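PDB 3H38: tRNA nucleotidyl transferase-related protein from Thermotoga maritima, which probably adds the CCA end to tRNA, acting as a magnesium-dependent nucleotidyltransferase that binds ATP, CTP and tRNA. Local coordinates for residues F29-V40 with V59-Y70. Numbering follows the deposited sequence.
Sequences FGDEVNMPVYVV and VVEGNALEFAEY
Tyr70 sets CG trans to the backbone N (chi1 -173°), as does Phe67, which swings both rings from helix 64-72 onto the end of helix 17-32. In the nucleotidyltransferase head domain of this C-terminal portion of a larger protein, a class II CCA-adding enzyme, a helix-to-strand connection (17-32 to 37-40) meets a strand-to-helix one (56-60 to 64-72): the strands run antiparallel, and both helices pack on the sheet face that carries Val37 and Val60. Val33 CG1 sits over one face of the Tyr70 ring, a CH-pi contact 3.7 Å from the ring centroid, while the ring edge is turned to the face of Phe29 in an offset T-shaped pair with planes at 89°. Tyr70 OH donates to Glu32 OE2 at 2.6 Å, meeting the oxygen from above the carboxylate plane; Glu32 OE1 is salt-bridged to Lys28. With an alanine here, Glu32 OE2 would probably lose this donor and Val33 CG1 the aromatic face beneath it. Phe67 lies deeper, with Val60 CG1 over the centre of one face and Val37 CG2 3.7 Å from its CE1. Met35 SD approaches that ring obliquely, a Met-aromatic contact, and a bend at chi3 brings Met35 CE to 3.5 Å from Glu66 CB. Helix 17-32 ends in a Schellman motif: Met35 N bonds to Gly30 O and Asn34 N to Asp31 O, with Asn34 (positive phi) as C-prime residue. On the face that carries Tyr38 and Val59, Val40 CG2 packs on Val59 CG2, and the Val40 side chain lies near Arg129 and Asp57, which bind ATP and magnesium in other structures of this protein; neither ligand is bound here. Tyr38 and Val59 form the hydrogen-bonded pair; just beyond Val37-Val60, at the inverse gamma turn centred on Glu61, Glu61 N-H meets Pro36 O at 3.0 Å, nearly straight at 164°.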
ATOM      1  N   PHE A  29     -22.390  25.339  14.481  1.00 34.00           N
ATOM      2  CA  PHE A  29     -21.213  26.169  14.761  1.00 32.55           C
ATOM      3  C   PHE A  29     -20.855  26.998  13.545  1.00 31.00           C
ATOM      4  O   PHE A  29     -20.379  28.122  13.678  1.00 45.12           O
ATOM      5  CB  PHE A  29     -19.984  25.342  15.140  1.00 44.58           C
ATOM      6  CG  PHE A  29     -20.171  24.479  16.346  1.00 54.59           C
ATOM      7  CD1 PHE A  29     -19.327  23.404  16.576  1.00 53.12           C
ATOM      8  CD2 PHE A  29     -21.200  24.728  17.249  1.00 55.83           C
ATOM      9  CE1 PHE A  29     -19.501  22.596  17.689  1.00 55.25           C
ATOM     10  CE2 PHE A  29     -21.376  23.925  18.361  1.00 54.23           C
ATOM     11  CZ  PHE A  29     -20.530  22.857  18.580  1.00 56.49           C
ATOM     12  N   GLY A  30     -21.066  26.437  12.355  1.00 27.43           N
ATOM     13  CA  GLY A  30     -20.732  27.127  11.120  1.00 28.80           C
ATOM     14  C   GLY A  30     -21.479  28.446  11.066  1.00 40.12           C
ATOM     15  O   GLY A  30     -20.876  29.499  10.893  1.00 43.93           O
ATOM     16  N   ASP A  31     -22.796  28.381  11.233  1.00 38.36           N
ATOM     17  CA  ASP A  31     -23.649  29.562  11.239  1.00 39.48           C
ATOM     18  C   ASP A  31     -23.251  30.561  12.321  1.00 42.29           C
ATOM     19  O   ASP A  31     -23.285  31.769  12.103  1.00 47.09           O
ATOM     20  CB  ASP A  31     -25.103  29.164  11.468  1.00 42.88           C
ATOM     21  CG  ASP A  31     -25.745  28.586  10.231  1.00 56.15           C
ATOM     22  OD1 ASP A  31     -25.023  28.454   9.217  1.00 60.82           O
ATOM     23  OD2 ASP A  31     -26.963  28.275  10.273  1.00 52.44           O
ATOM     24  N   GLU A  32     -22.885  30.052  13.487  1.00 32.16           N
ATOM     25  CA  GLU A  32     -22.627  30.908  14.634  1.00 46.70           C
ATOM     26  C   GLU A  32     -21.315  31.657  14.489  1.00 56.62           C
ATOM     27  O   GLU A  32     -21.062  32.611  15.218  1.00 63.33           O
ATOM     28  CB  GLU A  32     -22.644  30.097  15.926  1.00 46.62           C
ATOM     29  CG  GLU A  32     -24.053  29.749  16.395  1.00 41.39           C
ATOM     30  CD  GLU A  32     -24.057  28.677  17.470  1.00 48.67           C
ATOM     31  OE1 GLU A  32     -25.151  28.347  17.970  1.00 56.42           O
ATOM     32  OE2 GLU A  32     -22.972  28.153  17.809  1.00 41.35           O
ATOM     33  N   VAL A  33     -20.489  31.221  13.543  1.00 53.73           N
ATOM     34  CA  VAL A  33     -19.245  31.910  13.228  1.00 46.83           C
ATOM     35  C   VAL A  33     -19.204  32.263  11.746  1.00 43.28           C
ATOM     36  O   VAL A  33     -18.157  32.583  11.199  1.00 31.78           O
ATOM     37  CB  VAL A  33     -18.028  31.058  13.595  1.00 55.07           C
ATOM     38  CG1 VAL A  33     -17.966  30.873  15.098  1.00 48.86           C
ATOM     39  CG2 VAL A  33     -18.091  29.697  12.883  1.00 59.15           C
ATOM     40  N   ASN A  34     -20.360  32.193  11.095  1.00 45.99           N
ATOM     41  CA  ASN A  34     -20.469  32.615   9.702  1.00 52.85           C
ATOM     42  C   ASN A  34     -19.536  31.919   8.709  1.00 45.97           C
ATOM     43  O   ASN A  34     -18.991  32.559   7.814  1.00 48.70           O
ATOM     44  CB  ASN A  34     -20.306  34.133   9.598  1.00 60.36           C
ATOM     45  CG  ASN A  34     -21.417  34.878  10.298  1.00 68.16           C
ATOM     46  OD1 ASN A  34     -22.584  34.797   9.897  1.00 72.74           O
ATOM     47  ND2 ASN A  34     -21.068  35.599  11.363  1.00 68.25           N
ATOM     48  N   MET A  35     -19.376  30.609   8.860  1.00 43.61           N
ATOM     49  CA  MET A  35     -18.646  29.789   7.887  1.00 35.30           C
ATOM     50  C   MET A  35     -19.575  28.714   7.341  1.00 33.62           C
ATOM     51  O   MET A  35     -20.234  28.017   8.111  1.00 33.03           O
ATOM     52  CB  MET A  35     -17.458  29.112   8.551  1.00 21.94           C
ATOM     53  CG  MET A  35     -16.320  30.068   8.968  1.00 12.30           C
ATOM     54  SD  MET A  35     -15.071  29.122   9.829  1.00 35.66           S
ATOM     55  CE  MET A  35     -14.427  30.311  11.022  1.00 45.18           C
ATOM     56  N   PRO A  36     -19.665  28.593   6.010  1.00 34.52           N
ATOM     57  CA  PRO A  36     -20.346  27.415   5.440  1.00 34.82           C
ATOM     58  C   PRO A  36     -19.573  26.133   5.747  1.00 27.19           C
ATOM     59  O   PRO A  36     -18.371  26.106   5.517  1.00 36.86           O
ATOM     60  CB  PRO A  36     -20.344  27.699   3.937  1.00 33.30           C
ATOM     61  CG  PRO A  36     -20.256  29.242   3.857  1.00 28.96           C
ATOM     62  CD  PRO A  36     -19.346  29.611   4.994  1.00 23.97           C
ATOM     63  N   VAL A  37     -20.249  25.114   6.278  1.00 29.62           N
ATOM     64  CA  VAL A  37     -19.604  23.852   6.643  1.00 32.88           C
ATOM     65  C   VAL A  37     -20.028  22.678   5.743  1.00 33.74           C
ATOM     66  O   VAL A  37     -21.203  22.544   5.414  1.00 34.10           O
ATOM     67  CB  VAL A  37     -19.902  23.468   8.097  1.00 29.25           C
ATOM     68  CG1 VAL A  37     -18.953  22.383   8.541  1.00 29.46           C
ATOM     69  CG2 VAL A  37     -19.749  24.657   8.996  1.00 37.64           C
ATOM     70  N   TYR A  38     -19.067  21.828   5.372  1.00 30.34           N
ATOM     71  CA  TYR A  38     -19.325  20.651   4.539  1.00 25.75           C
ATOM     72  C   TYR A  38     -18.534  19.396   4.947  1.00 30.92           C
ATOM     73  O   TYR A  38     -17.370  19.463   5.367  1.00 27.35           O
ATOM     74  CB  TYR A  38     -18.937  20.921   3.088  1.00 29.41           C
ATOM     75  CG  TYR A  38     -19.335  22.252   2.522  1.00 31.62           C
ATOM     76  CD1 TYR A  38     -18.582  23.374   2.766  1.00 24.52           C
ATOM     77  CD2 TYR A  38     -20.452  22.371   1.698  1.00 35.97           C
ATOM     78  CE1 TYR A  38     -18.935  24.599   2.224  1.00 39.26           C
ATOM     79  CE2 TYR A  38     -20.818  23.590   1.164  1.00 32.60           C
ATOM     80  CZ  TYR A  38     -20.057  24.700   1.425  1.00 31.59           C
ATOM     81  OH  TYR A  38     -20.409  25.909   0.874  1.00 29.00           O
ATOM     82  N   VAL A  39     -19.156  18.239   4.760  1.00 29.29           N
ATOM     83  CA  VAL A  39     -18.417  16.992   4.779  1.00 30.50           C
ATOM     84  C   VAL A  39     -18.127  16.653   3.307  1.00 31.56           C
ATOM     85  O   VAL A  39     -18.956  16.919   2.426  1.00 33.32           O
ATOM     86  CB  VAL A  39     -19.190  15.880   5.525  1.00 26.21           C
ATOM     87  CG1 VAL A  39     -20.398  15.434   4.728  1.00 35.11           C
ATOM     88  CG2 VAL A  39     -18.267  14.710   5.847  1.00 29.55           C
ATOM     89  N   VAL A  40     -16.930  16.138   3.026  1.00 25.25           N
ATOM     90  CA  VAL A  40     -16.495  15.983   1.636  1.00 25.96           C
ATOM     91  C   VAL A  40     -15.853  14.626   1.342  1.00 38.54           C
ATOM     92  O   VAL A  40     -15.493  13.882   2.256  1.00 30.32           O
ATOM     93  CB  VAL A  40     -15.460  17.058   1.274  1.00 26.98           C
ATOM     94  CG1 VAL A  40     -16.055  18.438   1.446  1.00 24.83           C
ATOM     95  CG2 VAL A  40     -14.225  16.915   2.150  1.00 35.93           C
ATOM     96  N   VAL A  59     -14.832  20.409   5.687  1.00 33.74           N
ATOM     97  CA  VAL A  59     -14.353  21.581   4.958  1.00 37.07           C
ATOM     98  C   VAL A  59     -15.143  22.872   5.293  1.00 33.43           C
ATOM     99  O   VAL A  59     -16.390  22.901   5.252  1.00 29.53           O
ATOM    100  CB  VAL A  59     -14.303  21.300   3.442  1.00 36.97           C
ATOM    101  CG1 VAL A  59     -13.793  22.498   2.684  1.00 32.39           C
ATOM    102  CG2 VAL A  59     -13.397  20.126   3.177  1.00 43.79           C
ATOM    103  N   VAL A  60     -14.428  23.937   5.658  1.00 24.61           N
ATOM    104  CA  VAL A  60     -15.128  25.190   5.982  1.00 25.32           C
ATOM    105  C   VAL A  60     -14.724  26.287   5.012  1.00 34.09           C
ATOM    106  O   VAL A  60     -13.575  26.329   4.559  1.00 27.09           O
ATOM    107  CB  VAL A  60     -14.898  25.655   7.440  1.00 28.09           C
ATOM    108  CG1 VAL A  60     -15.476  24.631   8.448  1.00 20.02           C
ATOM    109  CG2 VAL A  60     -13.433  25.883   7.698  1.00 36.09           C
ATOM    110  N   GLU A  61     -15.676  27.128   4.625  1.00 32.18           N
ATOM    111  CA  GLU A  61     -15.303  28.326   3.882  1.00 39.87           C
ATOM    112  C   GLU A  61     -15.033  29.432   4.898  1.00 37.55           C
ATOM    113  O   GLU A  61     -15.897  30.281   5.153  1.00 37.85           O
ATOM    114  CB  GLU A  61     -16.389  28.771   2.913  1.00 37.49           C
ATOM    115  CG  GLU A  61     -16.604  27.864   1.729  1.00 39.13           C
ATOM    116  CD  GLU A  61     -17.453  28.549   0.683  1.00 54.04           C
ATOM    117  OE1 GLU A  61     -18.070  27.847  -0.147  1.00 54.85           O
ATOM    118  OE2 GLU A  61     -17.504  29.804   0.706  1.00 60.84           O
ATOM    119  N   GLY A  62     -13.846  29.378   5.493  1.00 28.66           N
ATOM    120  CA  GLY A  62     -13.401  30.353   6.458  1.00 31.15           C
ATOM    121  C   GLY A  62     -12.154  29.816   7.101  1.00 39.32           C
ATOM    122  O   GLY A  62     -11.547  28.897   6.562  1.00 31.10           O
ATOM    123  N   ASN A  63     -11.795  30.362   8.260  1.00 44.08           N
ATOM    124  CA  ASN A  63     -10.555  30.005   8.939  1.00 45.61           C
ATOM    125  C   ASN A  63     -10.705  28.716   9.757  1.00 45.98           C
ATOM    126  O   ASN A  63     -11.433  28.678  10.744  1.00 45.21           O
ATOM    127  CB  ASN A  63     -10.103  31.182   9.820  1.00 48.82           C
ATOM    128  CG  ASN A  63      -8.776  30.926  10.521  1.00 58.00           C
ATOM    129  OD1 ASN A  63      -7.785  31.617  10.260  1.00 59.45           O
ATOM    130  ND2 ASN A  63      -8.751  29.937  11.426  1.00 47.58           N
ATOM    131  N   ALA A  64     -10.015  27.661   9.334  1.00 49.36           N
ATOM    132  CA  ALA A  64     -10.101  26.353   9.983  1.00 46.81           C
ATOM    133  C   ALA A  64      -9.857  26.411  11.497  1.00 49.08           C
ATOM    134  O   ALA A  64     -10.625  25.832  12.280  1.00 51.59           O
ATOM    135  CB  ALA A  64      -9.134  25.365   9.312  1.00 43.82           C
ATOM    136  N   LEU A  65      -8.827  27.130  11.910  1.00 54.72           N
ATOM    137  CA  LEU A  65      -8.538  27.284  13.332  1.00 54.94           C
ATOM    138  C   LEU A  65      -9.608  27.987  14.128  1.00 53.07           C
ATOM    139  O   LEU A  65     -10.021  27.484  15.131  1.00 51.81           O
ATOM    140  CB  LEU A  65      -7.204  27.958  13.562  1.00 61.38           C
ATOM    141  CG  LEU A  65      -5.984  27.246  13.018  1.00 70.25           C
ATOM    142  CD1 LEU A  65      -5.026  27.040  14.130  1.00 78.99           C
ATOM    143  CD2 LEU A  65      -6.334  25.947  12.391  1.00 66.09           C
ATOM    144  N   GLU A  66     -10.059  29.138  13.681  1.00 39.46           N
ATOM    145  CA  GLU A  66     -11.185  29.747  14.322  1.00 48.06           C
ATOM    146  C   GLU A  66     -12.225  28.724  14.629  1.00 52.49           C
ATOM    147  O   GLU A  66     -12.761  28.695  15.702  1.00 63.73           O
ATOM    148  CB  GLU A  66     -11.886  30.713  13.408  1.00 55.26           C
ATOM    149  CG  GLU A  66     -11.184  31.946  13.079  1.00 70.04           C
ATOM    150  CD  GLU A  66     -12.126  32.966  12.580  1.00 79.98           C
ATOM    151  OE1 GLU A  66     -11.846  33.591  11.559  1.00 86.72           O
ATOM    152  OE2 GLU A  66     -13.165  33.145  13.215  1.00 73.78           O
ATOM    153  N   PHE A  67     -12.568  27.933  13.635  1.00 40.90           N
ATOM    154  CA  PHE A  67     -13.683  26.993  13.711  1.00 38.30           C
ATOM    155  C   PHE A  67     -13.362  25.862  14.680  1.00 38.95           C
ATOM    156  O   PHE A  67     -14.157  25.530  15.543  1.00 36.85           O
ATOM    157  CB  PHE A  67     -13.992  26.428  12.322  1.00 39.82           C
ATOM    158  CG  PHE A  67     -15.186  25.559  12.294  1.00 37.32           C
ATOM    159  CD1 PHE A  67     -16.425  26.081  11.977  1.00 35.69           C
ATOM    160  CD2 PHE A  67     -15.087  24.215  12.609  1.00 43.01           C
ATOM    161  CE1 PHE A  67     -17.556  25.281  11.968  1.00 47.75           C
ATOM    162  CE2 PHE A  67     -16.228  23.386  12.598  1.00 37.43           C
ATOM    163  CZ  PHE A  67     -17.459  23.928  12.275  1.00 46.61           C
ATOM    164  N   ALA A  68     -12.195  25.252  14.519  1.00 46.20           N
ATOM    165  CA  ALA A  68     -11.783  24.206  15.439  1.00 46.37           C
ATOM    166  C   ALA A  68     -11.804  24.729  16.880  1.00 54.06           C
ATOM    167  O   ALA A  68     -12.301  24.055  17.773  1.00 64.54           O
ATOM    168  CB  ALA A  68     -10.410  23.672  15.059  1.00 36.46           C
ATOM    169  N   GLU A  69     -11.280  25.918  17.107  1.00 53.88           N
ATOM    170  CA  GLU A  69     -11.270  26.516  18.421  1.00 60.21           C
ATOM    171  C   GLU A  69     -12.673  26.671  18.976  1.00 60.22           C
ATOM    172  O   GLU A  69     -12.960  26.314  20.094  1.00 59.24           O
ATOM    173  CB  GLU A  69     -10.569  27.868  18.366  1.00 58.86           C
ATOM    174  CG  GLU A  69      -9.078  27.819  18.645  1.00 69.43           C
ATOM    175  CD  GLU A  69      -8.300  28.946  17.986  1.00 87.78           C
ATOM    176  OE1 GLU A  69      -8.896  29.781  17.293  1.00 92.58           O
ATOM    177  OE2 GLU A  69      -7.076  29.022  18.168  1.00 92.92           O
ATOM    178  N   TYR A  70     -13.543  27.227  18.166  1.00 56.55           N
ATOM    179  CA  TYR A  70     -14.942  27.408  18.516  1.00 51.00           C
ATOM    180  C   TYR A  70     -15.610  26.081  18.819  1.00 54.41           C
ATOM    181  O   TYR A  70     -16.290  25.941  19.837  1.00 43.85           O
ATOM    182  CB  TYR A  70     -15.689  28.083  17.372  1.00 44.96           C
ATOM    183  CG  TYR A  70     -17.095  28.439  17.741  1.00 45.16           C
ATOM    184  CD1 TYR A  70     -17.350  29.452  18.653  1.00 44.92           C
ATOM    185  CD2 TYR A  70     -18.172  27.756  17.196  1.00 51.71           C
ATOM    186  CE1 TYR A  70     -18.642  29.787  19.006  1.00 43.07           C
ATOM    187  CE2 TYR A  70     -19.475  28.082  17.544  1.00 48.67           C
ATOM    188  CZ  TYR A  70     -19.701  29.099  18.450  1.00 49.05           C
ATOM    189  OH  TYR A  70     -20.987  29.427  18.806  1.00 51.76           O
TER